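Local atomic coordinates of 2-oxoglutarate-dependent dioxygenase tropC (Talaromyces stipitatus, PDB entry 6XJJ), a protein that acts as an iron(II)- and 2-oxoglutarate-dependent dioxygenase in the biosynthesis of fungal tropolones. Residues 84-87 against 88-92; 172-175 against 176-180. All blocks are in the same frame, centred on the assembly; numbering follows the deposited sequence.

Contact 1 (84-87 against 88-92)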
ATOM      1  N   PRO A  84      -4.378 -15.590  -7.142  1.00 88.55           N
ATOM      2  CA  PRO A  84      -3.424 -16.513  -7.767  1.00 91.80           C
ATOM      3  C   PRO A  84      -2.071 -15.859  -7.982  1.00 91.97           C
ATOM      4  O   PRO A  84      -1.933 -14.633  -8.024  1.00 93.90           O
ATOM      5  CB  PRO A  84      -4.078 -16.861  -9.109  1.00 90.18           C
ATOM      6  CG  PRO A  84      -5.516 -16.544  -8.935  1.00 96.86           C
ATOM      7  CD  PRO A  84      -5.563 -15.382  -7.997  1.00 89.67           C
ATOM      8  N   ALA A  85      -1.056 -16.709  -8.136  1.00 87.41           N
ATOM      9  CA  ALA A  85       0.253 -16.204  -8.515  1.00 82.31           C
ATOM     10  C   ALA A  85       0.233 -15.538  -9.882  1.00 86.48           C
ATOM     11  O   ALA A  85       1.092 -14.696 -10.156  1.00 92.30           O
ATOM     12  CB  ALA A  85       1.283 -17.329  -8.504  1.00 90.01           C
ATOM     13  N   GLU A  86      -0.727 -15.878 -10.743  1.00 82.72           N
ATOM     14  CA  GLU A  86      -0.790 -15.243 -12.054  1.00 84.35           C
ATOM     15  C   GLU A  86      -1.014 -13.749 -11.912  1.00 87.61           C
ATOM     16  O   GLU A  86      -0.392 -12.940 -12.612  1.00 79.24           O
ATOM     17  CB  GLU A  86      -1.925 -15.823 -12.884  1.00 93.89           C
ATOM     18  CG  GLU A  86      -1.785 -15.524 -14.348  1.00105.15           C
ATOM     19  CD  GLU A  86      -3.075 -15.744 -15.094  1.00117.40           C
ATOM     20  OE1 GLU A  86      -4.106 -16.012 -14.442  1.00126.74           O
ATOM     21  OE2 GLU A  86      -3.064 -15.651 -16.335  1.00121.67           O
ATOM     22  N   ALA A  87      -1.937 -13.365 -11.026  1.00 76.03           N
ATOM     23  CA  ALA A  87      -2.299 -11.962 -10.887  1.00 77.00           C
ATOM     24  C   ALA A  87      -1.105 -11.133 -10.450  1.00 83.21           C
ATOM     25  O   ALA A  87      -0.958  -9.974 -10.857  1.00 63.58           O
ATOM     26  CB  ALA A  87      -3.441 -11.812  -9.887  1.00 72.26           C
ATOM     27  N   ARG A  88      -0.235 -11.713  -9.623  1.00 88.09           N
ATOM     28  CA  ARG A  88       0.948 -10.988  -9.181  1.00 80.68           C
ATOM     29  C   ARG A  88       1.972 -10.910 -10.304  1.00 78.40           C
ATOM     30  O   ARG A  88       2.612  -9.872 -10.499  1.00 83.17           O
ATOM     31  CB  ARG A  88       1.533 -11.662  -7.937  1.00 92.47           C
ATOM     32  CG  ARG A  88       0.556 -11.706  -6.757  1.00 94.20           C
ATOM     33  CD  ARG A  88       1.186 -12.284  -5.505  1.00100.03           C
ATOM     34  NE  ARG A  88       1.622 -13.660  -5.710  1.00112.11           N
ATOM     35  CZ  ARG A  88       2.863 -14.017  -6.040  1.00125.99           C
ATOM     36  NH1 ARG A  88       3.801 -13.096  -6.221  1.00121.77           N
ATOM     37  NH2 ARG A  88       3.164 -15.298  -6.205  1.00119.37           N
ATOM     38  N   GLU A  89       2.120 -11.995 -11.070  1.00 84.13           N
ATOM     39  CA  GLU A  89       2.966 -11.961 -12.256  1.00 77.79           C
ATOM     40  C   GLU A  89       2.513 -10.871 -13.217  1.00 76.33           C
ATOM     41  O   GLU A  89       3.336 -10.117 -13.751  1.00 80.51           O
ATOM     42  CB  GLU A  89       2.936 -13.323 -12.948  1.00 88.18           C
ATOM     43  CG  GLU A  89       3.606 -14.434 -12.167  1.00 96.54           C
ATOM     44  CD  GLU A  89       3.302 -15.805 -12.744  1.00107.56           C
ATOM     45  OE1 GLU A  89       2.443 -15.893 -13.652  1.00108.96           O
ATOM     46  OE2 GLU A  89       3.900 -16.801 -12.280  1.00108.39           O
ATOM     47  N   LYS A  90       1.204 -10.759 -13.438  1.00 85.03           N
ATOM     48  CA  LYS A  90       0.726  -9.890 -14.500  1.00 85.32           C
ATOM     49  C   LYS A  90       0.955  -8.423 -14.149  1.00 76.03           C
ATOM     50  O   LYS A  90       1.303  -7.632 -15.031  1.00 81.03           O
ATOM     51  CB  LYS A  90      -0.753 -10.187 -14.771  1.00 81.04           C
ATOM     52  CG  LYS A  90      -1.245  -9.740 -16.133  1.00 86.15           C
ATOM     53  CD  LYS A  90      -2.746  -9.952 -16.320  1.00103.45           C
ATOM     54  CE  LYS A  90      -3.142 -11.426 -16.240  1.00102.41           C
ATOM     55  NZ  LYS A  90      -4.592 -11.623 -16.555  1.00110.55           N
ATOM     56  N   ILE A  91       0.820  -8.051 -12.871  1.00 75.98           N
ATOM     57  CA  ILE A  91       0.956  -6.640 -12.500  1.00 73.61           C
ATOM     58  C   ILE A  91       2.416  -6.192 -12.531  1.00 74.52           C
ATOM     59  O   ILE A  91       2.697  -5.021 -12.815  1.00 74.64           O
ATOM     60  CB  ILE A  91       0.326  -6.362 -11.121  1.00 65.84           C
ATOM     61  CG1 ILE A  91       0.126  -4.861 -10.904  1.00 66.20           C
ATOM     62  CG2 ILE A  91       1.190  -6.898  -9.990  1.00 71.15           C
ATOM     63  CD1 ILE A  91      -0.946  -4.238 -11.792  1.00 75.78           C
ATOM     64  N   PHE A  92       3.368  -7.081 -12.222  1.00 69.89           N
ATOM     65  CA  PHE A  92       4.768  -6.728 -12.442  1.00 77.55           C
ATOM     66  C   PHE A  92       5.107  -6.660 -13.922  1.00 67.77           C
ATOM     67  O   PHE A  92       6.001  -5.904 -14.313  1.00 75.40           O
ATOM     68  CB  PHE A  92       5.716  -7.702 -11.750  1.00 71.03           C
ATOM     69  CG  PHE A  92       5.771  -7.543 -10.269  1.00 76.66           C
ATOM     70  CD1 PHE A  92       6.326  -6.406  -9.716  1.00 67.93           C
ATOM     71  CD2 PHE A  92       5.350  -8.554  -9.427  1.00 80.84           C
ATOM     72  CE1 PHE A  92       6.403  -6.248  -8.353  1.00 84.31           C
ATOM     73  CE2 PHE A  92       5.432  -8.405  -8.056  1.00 73.20           C
ATOM     74  CZ  PHE A  92       5.964  -7.252  -7.521  1.00 80.09           C
TER
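Ala85 and Glu89 are joined by a straight backbone bond in the opening turns of helix 85-99: Glu89 N donates to Ala85 O at 3.0 Å, with an N-H...O angle of 167°. One residue on, Lys90 N reaches Glu86 O at 2.8 Å, and a longer, weak bond from Ile91 N to Ala87 O continues the i to i+4 ladder. Ala85 O also receives a weak bond from Arg88 N.

Side chains follow the same turns. The Glu89 chain, with CG beside its own backbone N (chi1 -68°), lies back along the preceding turn, alongside the Ala85 carbonyl. Arg88 bends at chi3 (-61°), which folds its guanidinium back toward the start of the helix, where NH2 lies 3.6 Å from Ala85 CB.

Glu86 OE2 and Lys90 NZ stand 4.3 Å apart, too far for a salt bridge, though the attraction is probably favourable on this exposed side. The Arg88 guanidinium has its strongest polar partner elsewhere, in a salt bridge from NH2 to Asp279.

This helix start belongs to the N-terminal family region of the dioxygenase and packs away from the iron site: Arg88, Ile91 and Phe92 touch Leu253 of strand 249-253, Ile91 and Phe92 also reach strand 311-318, and Ala87 and Ile91 meet helix 171-204.

Contact 2 (172-175 against 176-180)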
ATOM      1  N   LYS A 172      -4.992  -3.529 -23.248  1.00 94.28           N
ATOM      2  CA  LYS A 172      -4.749  -4.931 -22.935  1.00 80.76           C
ATOM      3  C   LYS A 172      -3.403  -5.130 -22.252  1.00 77.83           C
ATOM      4  O   LYS A 172      -3.272  -5.992 -21.374  1.00 75.54           O
ATOM      5  CB  LYS A 172      -4.844  -5.754 -24.219  1.00 79.83           C
ATOM      6  CG  LYS A 172      -4.704  -7.249 -24.038  1.00 82.47           C
ATOM      7  CD  LYS A 172      -5.168  -7.983 -25.284  1.00100.54           C
ATOM      8  CE  LYS A 172      -5.139  -9.485 -25.088  1.00107.37           C
ATOM      9  NZ  LYS A 172      -5.879 -10.174 -26.180  1.00105.31           N
ATOM     10  N   GLU A 173      -2.394  -4.343 -22.634  1.00 81.05           N
ATOM     11  CA  GLU A 173      -1.091  -4.441 -21.983  1.00 86.23           C
ATOM     12  C   GLU A 173      -1.111  -3.866 -20.572  1.00 89.35           C
ATOM     13  O   GLU A 173      -0.437  -4.397 -19.681  1.00 88.14           O
ATOM     14  CB  GLU A 173      -0.029  -3.737 -22.828  1.00 82.95           C
ATOM     15  CG  GLU A 173       0.467  -4.526 -24.019  1.00 97.97           C
ATOM     16  CD  GLU A 173       1.340  -3.671 -24.910  1.00 95.02           C
ATOM     17  OE1 GLU A 173       1.283  -2.429 -24.763  1.00 73.47           O
ATOM     18  OE2 GLU A 173       2.091  -4.225 -25.740  1.00111.85           O
ATOM     19  N   PHE A 174      -1.869  -2.792 -20.332  1.00 76.75           N
ATOM     20  CA  PHE A 174      -1.611  -2.002 -19.133  1.00 71.45           C
ATOM     21  C   PHE A 174      -2.872  -1.640 -18.360  1.00 64.18           C
ATOM     22  O   PHE A 174      -3.033  -2.058 -17.210  1.00 69.34           O
ATOM     23  CB  PHE A 174      -0.843  -0.737 -19.528  1.00 75.87           C
ATOM     24  CG  PHE A 174      -0.404   0.093 -18.371  1.00 70.67           C
ATOM     25  CD1 PHE A 174       0.659  -0.313 -17.584  1.00 76.21           C
ATOM     26  CD2 PHE A 174      -1.019   1.293 -18.090  1.00 79.96           C
ATOM     27  CE1 PHE A 174       1.077   0.444 -16.520  1.00 80.21           C
ATOM     28  CE2 PHE A 174      -0.602   2.067 -17.027  1.00 83.24           C
ATOM     29  CZ  PHE A 174       0.452   1.641 -16.240  1.00 80.02           C
ATOM     30  N   ARG A 175      -3.775  -0.874 -18.969  1.00 63.09           N
ATOM     31  CA  ARG A 175      -4.905  -0.340 -18.213  1.00 72.93           C
ATOM     32  C   ARG A 175      -5.767  -1.455 -17.624  1.00 78.04           C
ATOM     33  O   ARG A 175      -6.045  -1.462 -16.417  1.00 71.63           O
ATOM     34  CB  ARG A 175      -5.746   0.583 -19.091  1.00 80.57           C
ATOM     35  CG  ARG A 175      -6.936   1.145 -18.336  1.00 73.71           C
ATOM     36  CD  ARG A 175      -7.706   2.198 -19.111  1.00 74.14           C
ATOM     37  NE  ARG A 175      -8.867   2.654 -18.347  1.00 82.57           N
ATOM     38  CZ  ARG A 175      -9.615   3.710 -18.656  1.00 92.03           C
ATOM     39  NH1 ARG A 175      -9.328   4.456 -19.716  1.00 77.73           N
ATOM     40  NH2 ARG A 175     -10.655   4.026 -17.889  1.00 90.44           N
ATOM     41  N   GLN A 176      -6.215  -2.401 -18.459  1.00 74.56           N
ATOM     42  CA  GLN A 176      -7.090  -3.459 -17.958  1.00 80.12           C
ATOM     43  C   GLN A 176      -6.444  -4.224 -16.813  1.00 72.37           C
ATOM     44  O   GLN A 176      -7.082  -4.363 -15.755  1.00 73.20           O
ATOM     45  CB  GLN A 176      -7.485  -4.412 -19.094  1.00 78.67           C
ATOM     46  CG  GLN A 176      -8.245  -3.778 -20.247  1.00 86.46           C
ATOM     47  CD  GLN A 176      -8.519  -4.768 -21.374  1.00102.44           C
ATOM     48  OE1 GLN A 176      -7.912  -5.840 -21.429  1.00 97.83           O
ATOM     49  NE2 GLN A 176      -9.378  -4.380 -22.315  1.00102.74           N
ATOM     50  N   PRO A 177      -5.216  -4.736 -16.935  1.00 68.58           N
ATOM     51  CA  PRO A 177      -4.617  -5.433 -15.780  1.00 81.16           C
ATOM     52  C   PRO A 177      -4.538  -4.563 -14.535  1.00 79.52           C
ATOM     53  O   PRO A 177      -4.860  -5.030 -13.434  1.00 77.16           O
ATOM     54  CB  PRO A 177      -3.220  -5.805 -16.286  1.00 72.52           C
ATOM     55  CG  PRO A 177      -3.281  -5.748 -17.740  1.00 74.78           C
ATOM     56  CD  PRO A 177      -4.353  -4.796 -18.128  1.00 73.48           C
ATOM     57  N   VAL A 178      -4.078  -3.316 -14.685  1.00 61.18           N
ATOM     58  CA  VAL A 178      -3.955  -2.399 -13.552  1.00 67.22           C
ATOM     59  C   VAL A 178      -5.281  -2.278 -12.811  1.00 76.64           C
ATOM     60  O   VAL A 178      -5.342  -2.403 -11.581  1.00 64.95           O
ATOM     61  CB  VAL A 178      -3.450  -1.029 -14.038  1.00 75.59           C
ATOM     62  CG1 VAL A 178      -3.580   0.018 -12.954  1.00 69.64           C
ATOM     63  CG2 VAL A 178      -1.994  -1.140 -14.466  1.00 70.64           C
ATOM     64  N   MET A 179      -6.364  -2.025 -13.547  1.00 71.18           N
ATOM     65  CA  MET A 179      -7.663  -1.868 -12.900  1.00 69.15           C
ATOM     66  C   MET A 179      -8.176  -3.185 -12.321  1.00 72.57           C
ATOM     67  O   MET A 179      -8.849  -3.177 -11.281  1.00 69.93           O
ATOM     68  CB  MET A 179      -8.674  -1.295 -13.887  1.00 70.44           C
ATOM     69  CG  MET A 179      -8.366   0.118 -14.385  1.00 66.11           C
ATOM     70  SD  MET A 179      -8.162   1.359 -13.086  1.00 75.59           S
ATOM     71  CE  MET A 179      -9.746   1.258 -12.254  1.00 68.46           C
ATOM     72  N   GLU A 180      -7.884  -4.317 -12.971  1.00 64.64           N
ATOM     73  CA  GLU A 180      -8.251  -5.606 -12.392  1.00 66.67           C
ATOM     74  C   GLU A 180      -7.521  -5.849 -11.078  1.00 70.51           C
ATOM     75  O   GLU A 180      -8.130  -6.285 -10.096  1.00 69.70           O
ATOM     76  CB  GLU A 180      -7.967  -6.745 -13.374  1.00 77.79           C
ATOM     77  CG  GLU A 180      -8.897  -6.813 -14.582  1.00 92.02           C
ATOM     78  CD  GLU A 180      -8.526  -7.953 -15.518  1.00 94.99           C
ATOM     79  OE1 GLU A 180      -7.505  -8.631 -15.251  1.00 90.76           O
ATOM     80  OE2 GLU A 180      -9.235  -8.158 -16.528  1.00 96.54           O
TER
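Phe174 and Val178 make the apolar centre of this part of helix 171-204. Val178 CG2 sits over the middle of one face of the Phe174 ring, 4.0 Å from its centroid and 10° off the ring normal, a CH-pi contact. With CG anti to the backbone N (chi1 -174°), Phe174 holds its ring beside the next turn, where this methyl can cover it. Phe142 and Phe98 meet the same ring from elsewhere in the fold.

Two straight backbone bonds carry the helix onward: Val178 N donates to Phe174 O at 3.0 Å, and Met179 N to Arg175 O at 2.9 Å.

The Pro177 ring lies against the carbonyls of the preceding turn, its CD beside Phe174 O and its CG 3.6 Å from Lys172 O.

Around it the contacts are looser: Gln176 OE1 comes near Lys172 CA, and Met179 CG rests against Arg175 O. The extended Arg175 has a long, weak ion pair with Glu147.

Proline nitrogen has no hydrogen to donate, so Pro177 cannot bond back to the turn before: the pi-type turn at 172-175 leads into a kink at this residue, and regular i to i+4 bonding is regained from Val178.

From the N terminus, contact 1 comes first, at the start of helix 85-99 and just beyond strand 75-79; contact 2 follows much later, near the start of helix 171-204. Each is a run of about two turns within one helix, so neither closes a long loop, and the two stand in series without nesting or crossing. They nevertheless meet in space, their centres about 12 Å apart: Ile91 CD1 packs 3.9 Å from Val178 CA, and Lys90 CD lies near Pro177 CB. The helix pair is thus joined along one flank and lies against the main eight-stranded sheet, which helix 171-204 reaches at strand 139-144 where Phe174 meets Phe142.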